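Local coordinates for periplasmic beta-glucosidase (Pseudomonas aeruginosa, PDB 6R5T), which probably hydrolyses terminal, non-reducing beta-D-glucosyl residues of its substrates, releasing beta-D-glucose, as a periplasmic member of glycoside hydrolase family 3, at residues R276-N288 / D306-L318. The protein carries 1 engineered substitution. Residues are numbered along the deposited sequence; the frame is centred on the assembly and turned at random. Where two conformers were deposited one is given.
Sequences RLAIQAGVDMNMN and DQADIDRACRDVL
The side chain of Ile279 is a knob in the hole formed by Asp309, Ile310, Arg312 and Ala313 of helix 307-323. CG1 stands anti to the backbone N (chi1 -161°), and the chain runs on to set CD1 3.8 Å from Asp309 O and 4.0 Å from Ile310 CD1. The carbonyl of the same residue is held by the end of the Arg312 guanidinium, whose NH1 (3.0 Å) and NH2 both donate to Ile279 O, a carbonyl in the last turn of helix 271-281. There a Schellman motif turns the chain, with Gly282 at positive phi as its C-prime residue and its CA over one face of the guanidinium. Asp284 reaches the guanidinium edge; its OD1 takes NE and NH2 side-on, NH2 lying 2.9 Å from Asp284 OD1, with carboxylate and guanidinium nearly coplanar. Four hydrogen bonds to these two oxygens, both near the guanidinium plane, hold the group flat and fix its rotation. The other oxygen, Asp284 OD2, approaches Asp316 OD2 to 2.5 Å, the carboxylate planes 56° apart, so one acid probably holds a proton; Arg243 forms a salt bridge to Asp316 OD2. Farther on, Met285 CE rests 4.0 Å from Val317 CG2. The contact joins the last strand of the TIM-barrel-like domain, 286-287, and the helix before it to helix 307-323; helix 291-301 packs beside Ile279 and Ile310, while Leu251 of strand 251-253 touches Asp284, Met285, Asp316 and Val317.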
loop_
_atom_site.group_PDB
_atom_site.type_symbol
_atom_site.label_atom_id
_atom_site.label_comp_id
_atom_site.label_asym_id
_atom_site.label_seq_id
_atom_site.Cartn_x
_atom_site.Cartn_y
_atom_site.Cartn_z
ATOM N N ARG A 276 26.327 -15.542 12.053
ATOM C CA ARG A 276 27.414 -14.677 11.538
ATOM C C ARG A 276 26.820 -13.335 11.052
ATOM O O ARG A 276 27.312 -12.267 11.431
ATOM C CB ARG A 276 28.175 -15.379 10.415
ATOM C CG ARG A 276 29.282 -14.481 9.900
ATOM C CD ARG A 276 30.041 -14.929 8.667
ATOM N NE ARG A 276 29.220 -15.734 7.780
ATOM C CZ ARG A 276 28.479 -15.270 6.781
ATOM N NH1 ARG A 276 28.426 -13.974 6.508
ATOM N NH2 ARG A 276 27.773 -16.127 6.066
ATOM N N LEU A 277 25.739 -13.427 10.288
ATOM C CA LEU A 277 25.115 -12.201 9.717
ATOM C C LEU A 277 24.645 -11.291 10.850
ATOM O O LEU A 277 24.891 -10.097 10.780
ATOM C CB LEU A 277 23.960 -12.578 8.805
ATOM C CG LEU A 277 24.344 -13.257 7.506
ATOM C CD1 LEU A 277 23.113 -13.728 6.753
ATOM C CD2 LEU A 277 25.184 -12.336 6.645
ATOM N N ALA A 278 23.973 -11.830 11.857
ATOM C CA ALA A 278 23.394 -10.998 12.937
ATOM C C ALA A 278 24.498 -10.321 13.758
ATOM O O ALA A 278 24.447 -9.130 13.990
ATOM C CB ALA A 278 22.512 -11.843 13.796
ATOM N N ILE A 279 25.516 -11.058 14.194
ATOM C CA ILE A 279 26.514 -10.435 15.099
ATOM C C ILE A 279 27.332 -9.411 14.311
ATOM O O ILE A 279 27.609 -8.334 14.852
ATOM C CB ILE A 279 27.379 -11.478 15.852
ATOM C CG1 ILE A 279 27.996 -10.744 17.061
ATOM C CG2 ILE A 279 28.360 -12.156 14.916
ATOM C CD1 ILE A 279 28.555 -11.579 18.159
ATOM N N GLN A 280 27.654 -9.686 13.052
ATOM C CA GLN A 280 28.482 -8.740 12.262
ATOM C C GLN A 280 27.647 -7.524 11.844
ATOM O O GLN A 280 28.225 -6.412 11.700
ATOM C CB GLN A 280 29.158 -9.464 11.109
ATOM C CG GLN A 280 30.160 -10.493 11.633
ATOM C CD GLN A 280 31.299 -10.730 10.671
ATOM O OE1 GLN A 280 32.483 -10.579 11.058
ATOM N NE2 GLN A 280 30.946 -11.123 9.454
ATOM N N ALA A 281 26.336 -7.668 11.724
ATOM C CA ALA A 281 25.475 -6.523 11.414
ATOM C C ALA A 281 25.393 -5.543 12.567
ATOM O O ALA A 281 25.291 -4.335 12.321
ATOM C CB ALA A 281 24.113 -6.999 10.984
ATOM N N GLY A 282 25.508 -6.049 13.780
ATOM C CA GLY A 282 25.479 -5.218 14.987
ATOM C C GLY A 282 24.427 -5.629 15.992
ATOM O O GLY A 282 24.130 -4.795 16.867
ATOM N N VAL A 283 23.931 -6.867 15.951
ATOM C CA VAL A 283 22.989 -7.364 16.985
ATOM C C VAL A 283 23.808 -7.899 18.168
ATOM O O VAL A 283 24.629 -8.807 17.934
ATOM C CB VAL A 283 22.073 -8.441 16.420
ATOM C CG1 VAL A 283 21.225 -9.027 17.515
ATOM C CG2 VAL A 283 21.209 -7.897 15.296
ATOM N N ASP A 284 23.642 -7.314 19.339
ATOM C CA ASP A 284 24.467 -7.694 20.523
ATOM C C ASP A 284 23.870 -8.888 21.245
ATOM O O ASP A 284 24.614 -9.830 21.618
ATOM C CB ASP A 284 24.601 -6.539 21.505
ATOM C CG ASP A 284 25.330 -5.331 20.979
ATOM O OD1 ASP A 284 26.175 -5.450 20.000
ATOM O OD2 ASP A 284 25.082 -4.262 21.531
ATOM N N MET A 285 22.574 -8.869 21.478
ATOM C CA MET A 285 21.961 -9.845 22.387
ATOM C C MET A 285 20.923 -10.629 21.588
ATOM O O MET A 285 20.135 -10.055 20.752
ATOM C CB MET A 285 21.417 -9.112 23.615
ATOM C CG MET A 285 20.543 -9.906 24.478
ATOM S SD MET A 285 20.422 -8.989 26.082
ATOM C CE MET A 285 21.573 -9.955 27.079
ATOM N N ASN A 286 20.961 -11.931 21.771
ATOM C CA ASN A 286 20.182 -12.937 21.015
ATOM C C ASN A 286 19.006 -13.414 21.852
ATOM O O ASN A 286 19.208 -14.101 22.878
ATOM C CB ASN A 286 21.165 -14.045 20.652
ATOM C CG ASN A 286 20.616 -15.287 19.996
ATOM O OD1 ASN A 286 21.175 -16.376 20.261
ATOM N ND2 ASN A 286 19.618 -15.134 19.128
ATOM N N MET A 287 17.800 -13.065 21.414
ATOM C CA MET A 287 16.555 -13.419 22.144
ATOM C C MET A 287 16.083 -14.810 21.747
ATOM O O MET A 287 15.718 -15.063 20.566
ATOM C CB MET A 287 15.481 -12.346 21.933
ATOM C CG MET A 287 14.246 -12.513 22.747
ATOM S SD MET A 287 13.179 -11.037 22.424
ATOM C CE MET A 287 12.442 -10.743 24.023
ATOM N N ASN A 288 16.069 -15.680 22.744
ATOM C CA ASN A 288 15.412 -16.996 22.865
ATOM C C ASN A 288 15.978 -18.106 21.976
ATOM O O ASN A 288 15.936 -19.221 22.448
ATOM C CB ASN A 288 13.900 -16.841 22.772
ATOM C CG ASN A 288 13.234 -17.584 23.916
ATOM O OD1 ASN A 288 13.592 -17.479 25.112
ATOM N ND2 ASN A 288 12.324 -18.445 23.516
ATOM N N ASP A 306 35.217 -12.053 13.944
ATOM C CA ASP A 306 36.383 -11.495 14.663
ATOM C C ASP A 306 36.114 -11.526 16.168
ATOM O O ASP A 306 34.928 -11.376 16.625
ATOM C CB ASP A 306 36.671 -10.063 14.215
ATOM C CG ASP A 306 36.910 -9.983 12.719
ATOM O OD1 ASP A 306 37.642 -10.834 12.215
ATOM O OD2 ASP A 306 36.302 -9.126 12.064
ATOM N N GLN A 307 37.176 -11.636 16.958
ATOM C CA GLN A 307 37.059 -11.489 18.425
ATOM C C GLN A 307 36.372 -10.154 18.766
ATOM O O GLN A 307 35.551 -10.114 19.717
ATOM C CB GLN A 307 38.434 -11.606 19.081
ATOM C CG GLN A 307 38.421 -11.433 20.587
ATOM C CD GLN A 307 37.741 -12.604 21.258
ATOM O OE1 GLN A 307 38.056 -13.758 20.945
ATOM N NE2 GLN A 307 36.789 -12.336 22.151
ATOM N N ALA A 308 36.690 -9.078 18.051
ATOM C CA ALA A 308 36.089 -7.740 18.254
ATOM C C ALA A 308 34.542 -7.796 18.142
ATOM O O ALA A 308 33.884 -7.004 18.842
ATOM C CB ALA A 308 36.660 -6.764 17.267
ATOM N N ASP A 309 33.969 -8.698 17.362
ATOM C CA ASP A 309 32.481 -8.841 17.235
ATOM C C ASP A 309 31.915 -9.325 18.586
ATOM O O ASP A 309 30.939 -8.740 19.138
ATOM C CB ASP A 309 32.116 -9.815 16.115
ATOM C CG ASP A 309 32.493 -9.335 14.727
ATOM O OD1 ASP A 309 32.251 -8.133 14.476
ATOM O OD2 ASP A 309 33.025 -10.166 13.909
ATOM N N ILE A 310 32.536 -10.345 19.195
ATOM C CA ILE A 310 32.115 -10.856 20.531
ATOM C C ILE A 310 32.358 -9.761 21.568
ATOM O O ILE A 310 31.508 -9.533 22.438
ATOM C CB ILE A 310 32.909 -12.126 20.887
ATOM C CG1 ILE A 310 32.720 -13.225 19.843
ATOM C CG2 ILE A 310 32.592 -12.593 22.294
ATOM C CD1 ILE A 310 31.376 -13.865 19.907
ATOM N N ASP A 311 33.525 -9.128 21.502
ATOM C CA ASP A 311 33.881 -8.134 22.533
ATOM C C ASP A 311 32.905 -6.954 22.505
ATOM O O ASP A 311 32.589 -6.429 23.593
ATOM C CB ASP A 311 35.322 -7.665 22.386
ATOM C CG ASP A 311 36.346 -8.719 22.802
ATOM O OD1 ASP A 311 35.945 -9.726 23.415
ATOM O OD2 ASP A 311 37.554 -8.496 22.490
ATOM N N ARG A 312 32.493 -6.515 21.315
ATOM C CA ARG A 312 31.598 -5.335 21.167
ATOM C C ARG A 312 30.286 -5.680 21.854
ATOM O O ARG A 312 29.802 -4.876 22.661
ATOM C CB ARG A 312 31.348 -5.063 19.684
ATOM C CG ARG A 312 30.394 -3.908 19.419
ATOM C CD ARG A 312 29.751 -4.093 18.045
ATOM N NE ARG A 312 28.587 -4.999 18.197
ATOM C CZ ARG A 312 28.332 -6.057 17.432
ATOM N NH1 ARG A 312 29.166 -6.376 16.435
ATOM N NH2 ARG A 312 27.242 -6.777 17.664
ATOM N N ALA A 313 29.773 -6.865 21.551
ATOM C CA ALA A 313 28.450 -7.341 21.989
ATOM C C ALA A 313 28.458 -7.470 23.505
ATOM O O ALA A 313 27.574 -6.965 24.212
ATOM C CB ALA A 313 28.101 -8.607 21.282
ATOM N N CYS A 314 29.506 -8.120 24.049
ATOM C CA CYS A 314 29.631 -8.314 25.500
ATOM C C CYS A 314 29.788 -6.977 26.233
ATOM O O CYS A 314 29.112 -6.757 27.237
ATOM C CB CYS A 314 30.831 -9.218 25.747
ATOM S SG CYS A 314 31.021 -9.576 27.510
ATOM N N ARG A 315 30.627 -6.070 25.729
ATOM C CA ARG A 315 30.815 -4.765 26.355
ATOM C C ARG A 315 29.469 -4.042 26.467
ATOM O O ARG A 315 29.193 -3.472 27.498
ATOM C CB ARG A 315 31.811 -3.897 25.589
ATOM C CG ARG A 315 31.959 -2.476 26.108
ATOM C CD ARG A 315 31.005 -1.489 25.389
ATOM N NE ARG A 315 30.820 -0.243 26.126
ATOM C CZ ARG A 315 29.758 0.561 26.048
ATOM N NH1 ARG A 315 28.716 0.274 25.272
ATOM N NH2 ARG A 315 29.720 1.648 26.798
ATOM N N ASP A 316 28.636 -4.145 25.437
ATOM C CA ASP A 316 27.341 -3.447 25.466
ATOM C C ASP A 316 26.447 -4.048 26.546
ATOM O O ASP A 316 25.728 -3.282 27.226
ATOM C CB ASP A 316 26.707 -3.457 24.072
ATOM C CG ASP A 316 27.399 -2.611 23.025
ATOM O OD1 ASP A 316 28.288 -1.826 23.407
ATOM O OD2 ASP A 316 27.057 -2.785 21.814
ATOM N N VAL A 317 26.453 -5.376 26.725
ATOM C CA VAL A 317 25.624 -5.977 27.786
ATOM C C VAL A 317 26.134 -5.497 29.157
ATOM O O VAL A 317 25.322 -5.114 30.013
ATOM C CB VAL A 317 25.625 -7.505 27.670
ATOM C CG1 VAL A 317 24.928 -8.125 28.870
ATOM C CG2 VAL A 317 24.941 -7.928 26.361
ATOM N N LEU A 318 27.455 -5.559 29.361
ATOM C CA LEU A 318 28.038 -5.215 30.671
ATOM C C LEU A 318 27.784 -3.746 30.960
ATOM O O LEU A 318 27.465 -3.411 32.108
ATOM C CB LEU A 318 29.541 -5.544 30.651
ATOM C CG LEU A 318 29.893 -7.025 30.515
ATOM C CD1 LEU A 318 31.408 -7.161 30.530
ATOM C CD2 LEU A 318 29.249 -7.885 31.582
#